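Local coordinates for protein S100-A5 (Homo sapiens, PDB 6WN7), which binds calcium, zinc and copper ions, with calcium and copper competing for the same sites, and forms a homodimer of the S100 family, at the interface of chains A and B. Coordinates in Å, arbitrary orientation; residue numbers count along the deposited sequence, not the author numbering. Chains: chain A/B, Protein S100-A5.

The interface of chains A and B. Residues chain A 14-15, 18, 40, 44-45, 75, 79; chain B 8.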
ATOM      1  N   THR A  14      -7.145  -4.382   5.125  1.00 14.31           N
ATOM      2  CA  THR A  14      -6.342  -5.076   6.119  1.00 12.90           C
ATOM      3  C   THR A  14      -5.114  -4.273   6.490  1.00 12.04           C
ATOM      4  O   THR A  14      -4.715  -4.247   7.655  1.00 12.18           O
ATOM      5  CB  THR A  14      -5.953  -6.436   5.563  1.00 12.79           C
ATOM      6  OG1 THR A  14      -7.148  -7.192   5.361  1.00 12.47           O
ATOM      7  CG2 THR A  14      -5.010  -7.127   6.510  1.00 13.58           C
ATOM      8  N   MET A  15      -4.488  -3.625   5.515  0.50 11.95           N
ATOM      9  CA  MET A  15      -3.364  -2.758   5.834  0.50 12.61           C
ATOM     10  C   MET A  15      -3.774  -1.693   6.837  0.50 13.13           C
ATOM     11  O   MET A  15      -3.022  -1.386   7.771  0.50 13.39           O
ATOM     12  CB  MET A  15      -2.838  -2.098   4.569  0.50 12.94           C
ATOM     13  CG  MET A  15      -2.225  -3.084   3.603  0.50 14.57           C
ATOM     14  SD  MET A  15      -1.994  -2.360   1.976  0.50 16.15           S
ATOM     15  CE  MET A  15      -2.642  -3.639   0.953  0.50 13.73           C
ATOM     16  N   THR A  18      -4.826  -3.292  10.471  1.00 16.76           N
ATOM     17  CA  THR A  18      -3.661  -3.815  11.183  1.00 14.91           C
ATOM     18  C   THR A  18      -2.911  -2.719  11.938  1.00 12.39           C
ATOM     19  O   THR A  18      -2.438  -2.940  13.055  1.00 16.12           O
ATOM     20  CB  THR A  18      -2.752  -4.523  10.178  1.00 14.60           C
ATOM     21  OG1 THR A  18      -3.510  -5.516   9.488  1.00 13.86           O
ATOM     22  CG2 THR A  18      -1.608  -5.187  10.875  1.00 19.56           C
ATOM     23  N   LEU A  40       3.513  -5.398  16.226  1.00 15.16           N
ATOM     24  CA  LEU A  40       2.933  -5.675  14.909  1.00 14.51           C
ATOM     25  C   LEU A  40       3.902  -6.458  14.027  1.00 12.85           C
ATOM     26  O   LEU A  40       3.508  -7.394  13.322  1.00 15.03           O
ATOM     27  CB  LEU A  40       2.564  -4.354  14.224  1.00 14.48           C
ATOM     28  CG  LEU A  40       1.776  -4.419  12.915  1.00 13.76           C
ATOM     29  CD1 LEU A  40       1.017  -3.100  12.729  1.00 15.07           C
ATOM     30  CD2 LEU A  40       2.652  -4.692  11.720  1.00 14.81           C
ATOM     31  N   GLU A  44       2.483  -9.959  13.029  1.00 15.73           N
ATOM     32  CA  GLU A  44       1.857  -9.890  11.721  1.00 14.39           C
ATOM     33  C   GLU A  44       2.801 -10.131  10.567  1.00 12.71           C
ATOM     34  O   GLU A  44       2.341 -10.351   9.446  1.00 14.25           O
ATOM     35  CB  GLU A  44       1.200  -8.516  11.524  1.00 17.49           C
ATOM     36  CG  GLU A  44       0.120  -8.210  12.536  1.00 19.18           C
ATOM     37  CD  GLU A  44      -0.966  -9.250  12.532  1.00 20.71           C
ATOM     38  OE1 GLU A  44      -1.338  -9.728  11.443  1.00 21.68           O
ATOM     39  OE2 GLU A  44      -1.440  -9.592  13.621  1.00 21.28           O
ATOM     40  N   LEU A  45       4.083 -10.078  10.797  1.00 12.76           N
ATOM     41  CA  LEU A  45       5.046 -10.249   9.736  1.00 14.68           C
ATOM     42  C   LEU A  45       5.988 -11.384  10.095  1.00 16.26           C
ATOM     43  O   LEU A  45       5.895 -12.003  11.150  1.00 17.13           O
ATOM     44  CB  LEU A  45       5.794  -8.945   9.470  1.00 15.14           C
ATOM     45  CG  LEU A  45       4.895  -7.764   9.075  1.00 13.85           C
ATOM     46  CD1 LEU A  45       5.802  -6.558   8.976  1.00 13.08           C
ATOM     47  CD2 LEU A  45       4.104  -8.067   7.798  1.00 16.03           C
ATOM     48  N   TYR A  75       3.748   4.559   8.488  1.00 12.54           N
ATOM     49  CA  TYR A  75       3.558   3.112   8.360  1.00 12.67           C
ATOM     50  C   TYR A  75       3.307   2.684   6.925  1.00 11.89           C
ATOM     51  O   TYR A  75       3.679   1.576   6.537  1.00 13.05           O
ATOM     52  CB  TYR A  75       2.396   2.711   9.266  1.00 12.05           C
ATOM     53  CG  TYR A  75       1.666   1.415   9.002  1.00 12.05           C
ATOM     54  CD1 TYR A  75       2.124   0.211   9.520  1.00 12.14           C
ATOM     55  CD2 TYR A  75       0.465   1.411   8.323  1.00 11.99           C
ATOM     56  CE1 TYR A  75       1.426  -0.973   9.320  1.00 12.69           C
ATOM     57  CE2 TYR A  75      -0.242   0.249   8.123  1.00 12.44           C
ATOM     58  CZ  TYR A  75       0.233  -0.953   8.624  1.00 12.08           C
ATOM     59  OH  TYR A  75      -0.510  -2.112   8.413  1.00 12.10           O
ATOM     60  N   LEU A  79       5.117  -0.385   4.807  1.00 15.57           N
ATOM     61  CA  LEU A  79       4.435  -1.406   4.020  1.00 13.49           C
ATOM     62  C   LEU A  79       4.974  -1.457   2.599  1.00 11.73           C
ATOM     63  O   LEU A  79       5.206  -2.538   2.068  1.00 11.86           O
ATOM     64  CB  LEU A  79       2.931  -1.136   4.017  1.00 13.33           C
ATOM     65  CG  LEU A  79       2.159  -1.327   5.318  1.00 11.87           C
ATOM     66  CD1 LEU A  79       0.690  -1.223   4.993  1.00 12.47           C
ATOM     67  CD2 LEU A  79       2.452  -2.635   5.973  1.00 12.65           C
TER
ATOM     68  N   LEU B   8      -2.084  -9.587   6.957  1.00 13.27           N
ATOM     69  CA  LEU B   8      -1.246  -8.506   6.458  1.00 12.98           C
ATOM     70  C   LEU B   8      -0.236  -9.009   5.428  1.00 13.68           C
ATOM     71  O   LEU B   8       0.056  -8.310   4.451  1.00 14.23           O
ATOM     72  CB  LEU B   8      -0.551  -7.804   7.616  1.00 13.12           C
ATOM     73  CG  LEU B   8       0.383  -6.681   7.162  1.00 14.06           C
ATOM     74  CD1 LEU B   8      -0.368  -5.587   6.391  1.00 13.65           C
ATOM     75  CD2 LEU B   8       1.105  -6.139   8.375  1.00 13.51           C
TER
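B:Leu8, near the start of helix 7-23 of chain B, inserts its side chain into a pocket of chain A walled by helices 7-23, 34-44 and 72-88 and by A:Leu45, in the loop just after helix 34-44, part of the two-fold S100 homodimer interface. Burial is lopsided: this leucine loses 116 Å² to the partner, and A:Thr18, the most covered of the chain A residues here, 11 Å². The leucine fork splits its contacts between two branches; chi1 of 178° sets CG opposite the backbone N. B:Leu8 CD2 is tightly packed, 3.6 Å from A:Leu45 CD2, 3.8 Å from A:Thr18 CG2 and 3.9 Å from A:Glu44 CB; the A:Leu40 side chain crosses that of B:Leu8 at about a right angle, its CD2 4.0 Å from B:Leu8 CD2. The other branch sits modestly looser, B:Leu8 CD1 lying 4.0 Å from A:Tyr75 OH and 4.1 Å from A:Leu79 CD2. Towards the leucine backbone, A:Thr14 gives slight cover, its CG2 lying 4.0 Å from B:Leu8 CA. Hydrogen bonds within chain A steady the wall. A:Thr18 OG1 donates to A:Thr14 O, tilted 33° from the carbonyl plane, while CG2 faces the leucine. A serine at A:Thr18 could keep that hydroxyl bond but would probably leave a gap beside B:Leu8 CD2 where the methyl had packed. Behind the CD1 branch, helix 72-88 is tied to helix 7-23 by a bond in the carbonyl plane, on a lone pair: A:Tyr75 OH to A:Met15 O, 2.7 Å.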